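Local coordinates for protein SGT1 (Saccharomyces cerevisiae, PDB 5AN3) that binds Skp1 through its TPR domain and probably acts as an adaptor linking Hsp90 to SCF ubiquitin ligases and kinetochores, at residues B[7-13]-B[26-30]; B[44-49]-B[66-71]. All coordinates share one frame. Residues are numbered along the deposited sequence.

From the N terminus the chain runs up helix 3-16, turns, and comes back along helix 20-33; contact 1 (7-13 with 26-30) closes this first hairpin. Helix 38-52 follows and reverses again, and contact 2 (44-49 with 66-71) closes the second hairpin against helix 61-81. The two contacts lie in series, neither nested nor crossed, with centres about 14 Å apart. Between them helix 20-33 packs directly on helix 38-52: Tyr27 CD2 lies 3.8 Å from Cys47 SG, and Tyr27 CB 4.0 Å from Lys44 CB. Contact 1 thus lies at the N-terminal edge of this all-helical TPR domain, whereas contact 2 lies deeper, its centre about 6 Å from the centre of the chain.

Contact 1: residues B[7-13]-B[26-30]; sequences LKTAYKA and LYDEI
Two helical segments, 7-13 and 26-30, run antiparallel at 156° with axes 9.6 Å apart at closest approach. They are in register at Ala10 and Leu26, whose CA atoms are 5.5 Å apart. The small bump is Ala10: its methyl points at the partner helix and fills the hollow lined by Leu26, Tyr27 and Ile30. Ala10 CB sits 3.8 Å from Leu26 CB, 4.2 Å from Ile30 CD1 and 3.5 Å from Tyr27 CZ, and makes a CH-pi contact over the Tyr27 ring face, 3.6 Å from the centroid. Tyr27, with chi1 m, leaves its helix sideways, and its ring reaches over to helix 3-16, where its OH comes 3.8 Å from Tyr11 CB. Leu7 (m,t) closes one end of the hollow, its CD2 lying 3.9 Å from Tyr27 CE1 at the ring edge and 4.0 Å from Ile30 CD1. Toward the other end Leu26 (m,t) is the return bump: its CD1 lies 3.9 Å from Ala13 CB and 4.3 Å from Thr9 CG2. Helix 38-52 also packs here, Phe43 meeting Tyr27 and, edge-to-face, the Tyr11 ring. A small residue at the close approach of two antiparallel helices is consistent with the helix A-helix B pairing of a tetratricopeptide repeat, here the first hairpin of the TPR domain.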
loop_
_atom_site.group_PDB
_atom_site.type_symbol
_atom_site.label_atom_id
_atom_site.label_comp_id
_atom_site.label_asym_id
_atom_site.label_seq_id
_atom_site.Cartn_x
_atom_site.Cartn_y
_atom_site.Cartn_z
ATOM N N LEU B 7 1.475 -26.239 -17.058
ATOM C CA LEU B 7 0.694 -25.012 -16.884
ATOM C C LEU B 7 -0.207 -25.099 -15.649
ATOM O O LEU B 7 -0.422 -24.087 -14.979
ATOM C CB LEU B 7 -0.171 -24.711 -18.112
ATOM C CG LEU B 7 0.509 -24.094 -19.325
ATOM C CD1 LEU B 7 -0.344 -24.277 -20.566
ATOM C CD2 LEU B 7 0.857 -22.629 -19.099
ATOM N N LYS B 8 -0.747 -26.304 -15.366
ATOM C CA LYS B 8 -1.615 -26.577 -14.221
ATOM C C LYS B 8 -0.813 -26.441 -12.910
ATOM O O LYS B 8 -1.298 -25.791 -11.980
ATOM C CB LYS B 8 -2.267 -27.966 -14.348
ATOM N N THR B 9 0.433 -26.997 -12.866
ATOM C CA THR B 9 1.351 -26.934 -11.716
ATOM C C THR B 9 1.747 -25.474 -11.450
ATOM O O THR B 9 1.802 -25.072 -10.290
ATOM C CB THR B 9 2.587 -27.837 -11.963
ATOM O OG1 THR B 9 2.199 -29.206 -11.990
ATOM C CG2 THR B 9 3.699 -27.638 -10.978
ATOM N N ALA B 10 2.004 -24.683 -12.518
ATOM C CA ALA B 10 2.382 -23.271 -12.440
ATOM C C ALA B 10 1.219 -22.422 -11.910
ATOM O O ALA B 10 1.443 -21.605 -11.024
ATOM C CB ALA B 10 2.832 -22.780 -13.799
ATOM N N TYR B 11 -0.024 -22.654 -12.407
ATOM C CA TYR B 11 -1.251 -21.971 -11.959
ATOM C C TYR B 11 -1.496 -22.247 -10.478
ATOM O O TYR B 11 -1.858 -21.322 -9.743
ATOM C CB TYR B 11 -2.466 -22.413 -12.790
ATOM C CG TYR B 11 -3.686 -21.533 -12.623
ATOM C CD1 TYR B 11 -3.877 -20.403 -13.425
ATOM C CD2 TYR B 11 -4.654 -21.823 -11.667
ATOM C CE1 TYR B 11 -5.009 -19.597 -13.286
ATOM C CE2 TYR B 11 -5.781 -21.014 -11.507
ATOM C CZ TYR B 11 -5.955 -19.901 -12.319
ATOM O OH TYR B 11 -7.063 -19.095 -12.162
ATOM N N LYS B 12 -1.280 -23.508 -10.041
ATOM C CA LYS B 12 -1.437 -23.933 -8.649
ATOM C C LYS B 12 -0.396 -23.244 -7.754
ATOM O O LYS B 12 -0.710 -22.902 -6.622
ATOM C CB LYS B 12 -1.345 -25.461 -8.509
ATOM N N ALA B 13 0.822 -23.000 -8.266
ATOM C CA ALA B 13 1.886 -22.319 -7.520
ATOM C C ALA B 13 1.537 -20.845 -7.279
ATOM O O ALA B 13 1.762 -20.352 -6.180
ATOM C CB ALA B 13 3.209 -22.430 -8.261
ATOM N N LEU B 26 8.380 -21.356 -13.173
ATOM C CA LEU B 26 7.666 -22.453 -13.824
ATOM C C LEU B 26 7.138 -21.975 -15.169
ATOM O O LEU B 26 7.223 -22.723 -16.153
ATOM C CB LEU B 26 6.525 -22.985 -12.949
ATOM C CG LEU B 26 6.971 -23.779 -11.717
ATOM C CD1 LEU B 26 5.844 -23.932 -10.746
ATOM C CD2 LEU B 26 7.567 -25.116 -12.085
ATOM N N TYR B 27 6.663 -20.703 -15.230
ATOM C CA TYR B 27 6.165 -20.105 -16.473
ATOM C C TYR B 27 7.315 -19.802 -17.441
ATOM O O TYR B 27 7.153 -20.036 -18.641
ATOM C CB TYR B 27 5.308 -18.862 -16.199
ATOM C CG TYR B 27 3.902 -19.206 -15.746
ATOM C CD1 TYR B 27 3.044 -19.926 -16.565
ATOM C CD2 TYR B 27 3.432 -18.811 -14.497
ATOM C CE1 TYR B 27 1.747 -20.227 -16.166
ATOM C CE2 TYR B 27 2.136 -19.123 -14.081
ATOM C CZ TYR B 27 1.297 -19.825 -14.924
ATOM O OH TYR B 27 0.018 -20.130 -14.541
ATOM N N ASP B 28 8.486 -19.347 -16.925
ATOM C CA ASP B 28 9.695 -19.114 -17.729
ATOM C C ASP B 28 10.109 -20.400 -18.447
ATOM O O ASP B 28 10.427 -20.358 -19.639
ATOM C CB ASP B 28 10.861 -18.631 -16.851
ATOM C CG ASP B 28 10.769 -17.199 -16.374
ATOM N N GLU B 29 10.072 -21.546 -17.719
ATOM C CA GLU B 29 10.417 -22.884 -18.223
ATOM C C GLU B 29 9.471 -23.281 -19.366
ATOM O O GLU B 29 9.947 -23.779 -20.385
ATOM C CB GLU B 29 10.405 -23.939 -17.088
ATOM N N ILE B 30 8.150 -23.019 -19.217
ATOM C CA ILE B 30 7.141 -23.288 -20.247
ATOM C C ILE B 30 7.415 -22.386 -21.438
ATOM O O ILE B 30 7.392 -22.863 -22.567
ATOM C CB ILE B 30 5.692 -23.118 -19.717
ATOM C CG1 ILE B 30 5.375 -24.155 -18.626
ATOM C CG2 ILE B 30 4.674 -23.199 -20.849
ATOM C CD1 ILE B 30 4.438 -23.681 -17.565
#

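Contact 2: residues B[44-49]-B[66-71]; sequences KAACLE and NAKELL
Segments 44-49 and 66-71 are both regular alpha-helix, antiparallel at 164°, with axes only 8.4 Å apart; Ala45 and Ala67 mark the register, CA to CA 4.1 Å. Lys44 leads off with an extended all-t side chain that leaves its helix sideways. Its CD rests 3.7 Å from Leu70 CD1, and its NZ gives a hydrogen bond to a water at 2.6 Å; this water in turn donates to Asn66 OD1 at 3.2 Å, bridging the helices along one border. Next, Ala45 points its methyl toward the partner, with CB 3.5 Å from Ala67 O, 4.1 Å from Ala67 CB, 4.0 Å from Leu70 CB and 4.1 Å from Leu71 CG. One turn on, Leu48 (m,t) also points across: its CD1 lies 3.6 Å from Asn66 CG and 3.7 Å from Leu70 CD1, while its CB is 4.1 Å from Ala67 CB. Leu70 (m,t) therefore packs against Lys44, Ala45 and Leu48 together. Glu49 (chi1 m, chi2 t) leaves sideways, and its carboxylate lies along the other border, where OE2 lies 4.0 Å from Ala67 CB and 4.3 Å from Leu71 CD1. That same oxygen is hydrogen-bonded to His97 on helix 84-100, which also covers Leu71 through Arg93 and Tyr94. Paired alanines let the backbones approach this closely, and the resulting compact antiparallel pair is consistent with helices A and B of the second TPR repeat, formed by helix 38-52 and helix 61-81.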
loop_
_atom_site.group_PDB
_atom_site.type_symbol
_atom_site.label_atom_id
_atom_site.label_comp_id
_atom_site.label_asym_id
_atom_site.label_seq_id
_atom_site.Cartn_x
_atom_site.Cartn_y
_atom_site.Cartn_z
ATOM N N LYS B 44 2.541 -15.277 -16.658
ATOM C CA LYS B 44 3.869 -14.810 -16.235
ATOM C C LYS B 44 3.741 -13.332 -15.862
ATOM O O LYS B 44 4.296 -12.911 -14.853
ATOM C CB LYS B 44 4.963 -15.007 -17.282
ATOM C CG LYS B 44 6.350 -14.790 -16.691
ATOM C CD LYS B 44 7.449 -14.807 -17.722
ATOM C CE LYS B 44 8.623 -14.000 -17.218
ATOM N NZ LYS B 44 9.776 -14.057 -18.146
ATOM N N ALA B 45 2.945 -12.570 -16.635
ATOM C CA ALA B 45 2.687 -11.159 -16.389
ATOM C C ALA B 45 1.982 -10.988 -15.034
ATOM O O ALA B 45 2.356 -10.077 -14.292
ATOM C CB ALA B 45 1.867 -10.555 -17.530
ATOM N N ALA B 46 1.024 -11.911 -14.676
ATOM C CA ALA B 46 0.305 -11.948 -13.382
ATOM C C ALA B 46 1.300 -12.148 -12.230
ATOM O O ALA B 46 1.214 -11.430 -11.230
ATOM C CB ALA B 46 -0.753 -13.049 -13.367
ATOM N N CYS B 47 2.281 -13.071 -12.395
ATOM C CA CYS B 47 3.349 -13.303 -11.414
ATOM C C CYS B 47 4.089 -12.021 -11.148
ATOM O O CYS B 47 4.249 -11.646 -9.987
ATOM C CB CYS B 47 4.316 -14.381 -11.891
ATOM S SG CYS B 47 3.610 -16.035 -11.933
ATOM N N LEU B 48 4.539 -11.351 -12.232
ATOM C CA LEU B 48 5.314 -10.120 -12.164
ATOM C C LEU B 48 4.531 -9.011 -11.486
ATOM O O LEU B 48 5.116 -8.261 -10.707
ATOM C CB LEU B 48 5.794 -9.681 -13.555
ATOM C CG LEU B 48 6.802 -10.592 -14.255
ATOM C CD1 LEU B 48 7.058 -10.102 -15.625
ATOM C CD2 LEU B 48 8.116 -10.632 -13.534
ATOM N N GLU B 49 3.215 -8.941 -11.720
ATOM C CA GLU B 49 2.358 -7.953 -11.067
ATOM C C GLU B 49 2.276 -8.246 -9.559
ATOM O O GLU B 49 2.425 -7.310 -8.791
ATOM C CB GLU B 49 0.973 -7.897 -11.714
ATOM C CG GLU B 49 1.010 -7.281 -13.106
ATOM C CD GLU B 49 -0.233 -7.401 -13.969
ATOM O OE1 GLU B 49 -1.312 -7.760 -13.444
ATOM O OE2 GLU B 49 -0.120 -7.129 -15.186
ATOM N N ASN B 66 7.989 -5.277 -18.036
ATOM C CA ASN B 66 8.133 -6.687 -18.411
ATOM C C ASN B 66 6.740 -7.343 -18.507
ATOM O O ASN B 66 6.458 -8.013 -19.505
ATOM C CB ASN B 66 9.040 -7.385 -17.386
ATOM C CG ASN B 66 9.615 -8.739 -17.724
ATOM O OD1 ASN B 66 9.257 -9.401 -18.716
ATOM N ND2 ASN B 66 10.491 -9.210 -16.843
ATOM N N ALA B 67 5.857 -7.106 -17.501
ATOM C CA ALA B 67 4.483 -7.620 -17.479
ATOM C C ALA B 67 3.712 -7.119 -18.707
ATOM O O ALA B 67 3.168 -7.944 -19.444
ATOM C CB ALA B 67 3.786 -7.206 -16.197
ATOM N N LYS B 68 3.762 -5.791 -18.995
ATOM C CA LYS B 68 3.100 -5.173 -20.157
ATOM C C LYS B 68 3.604 -5.791 -21.473
ATOM O O LYS B 68 2.791 -6.119 -22.341
ATOM C CB LYS B 68 3.297 -3.649 -20.159
ATOM C CG LYS B 68 2.726 -2.924 -21.383
ATOM N N GLU B 69 4.940 -5.992 -21.592
ATOM C CA GLU B 69 5.594 -6.578 -22.772
ATOM C C GLU B 69 5.144 -8.031 -22.988
ATOM O O GLU B 69 4.978 -8.444 -24.130
ATOM C CB GLU B 69 7.119 -6.483 -22.658
ATOM N N LEU B 70 4.893 -8.782 -21.900
ATOM C CA LEU B 70 4.371 -10.153 -21.987
ATOM C C LEU B 70 2.919 -10.142 -22.500
ATOM O O LEU B 70 2.528 -11.031 -23.260
ATOM C CB LEU B 70 4.442 -10.863 -20.626
ATOM C CG LEU B 70 5.793 -11.438 -20.231
ATOM C CD1 LEU B 70 5.839 -11.671 -18.751
ATOM C CD2 LEU B 70 6.066 -12.732 -20.954
ATOM N N LEU B 71 2.137 -9.112 -22.110
ATOM C CA LEU B 71 0.765 -8.947 -22.589
ATOM C C LEU B 71 0.786 -8.482 -24.033
ATOM O O LEU B 71 -0.064 -8.886 -24.807
ATOM C CB LEU B 71 -0.034 -7.982 -21.706
ATOM C CG LEU B 71 -0.317 -8.493 -20.274
ATOM C CD1 LEU B 71 -0.881 -7.410 -19.415
ATOM C CD2 LEU B 71 -1.186 -9.759 -20.268
HETATM O O HOH W 1 9.872 -12.256 -20.008
#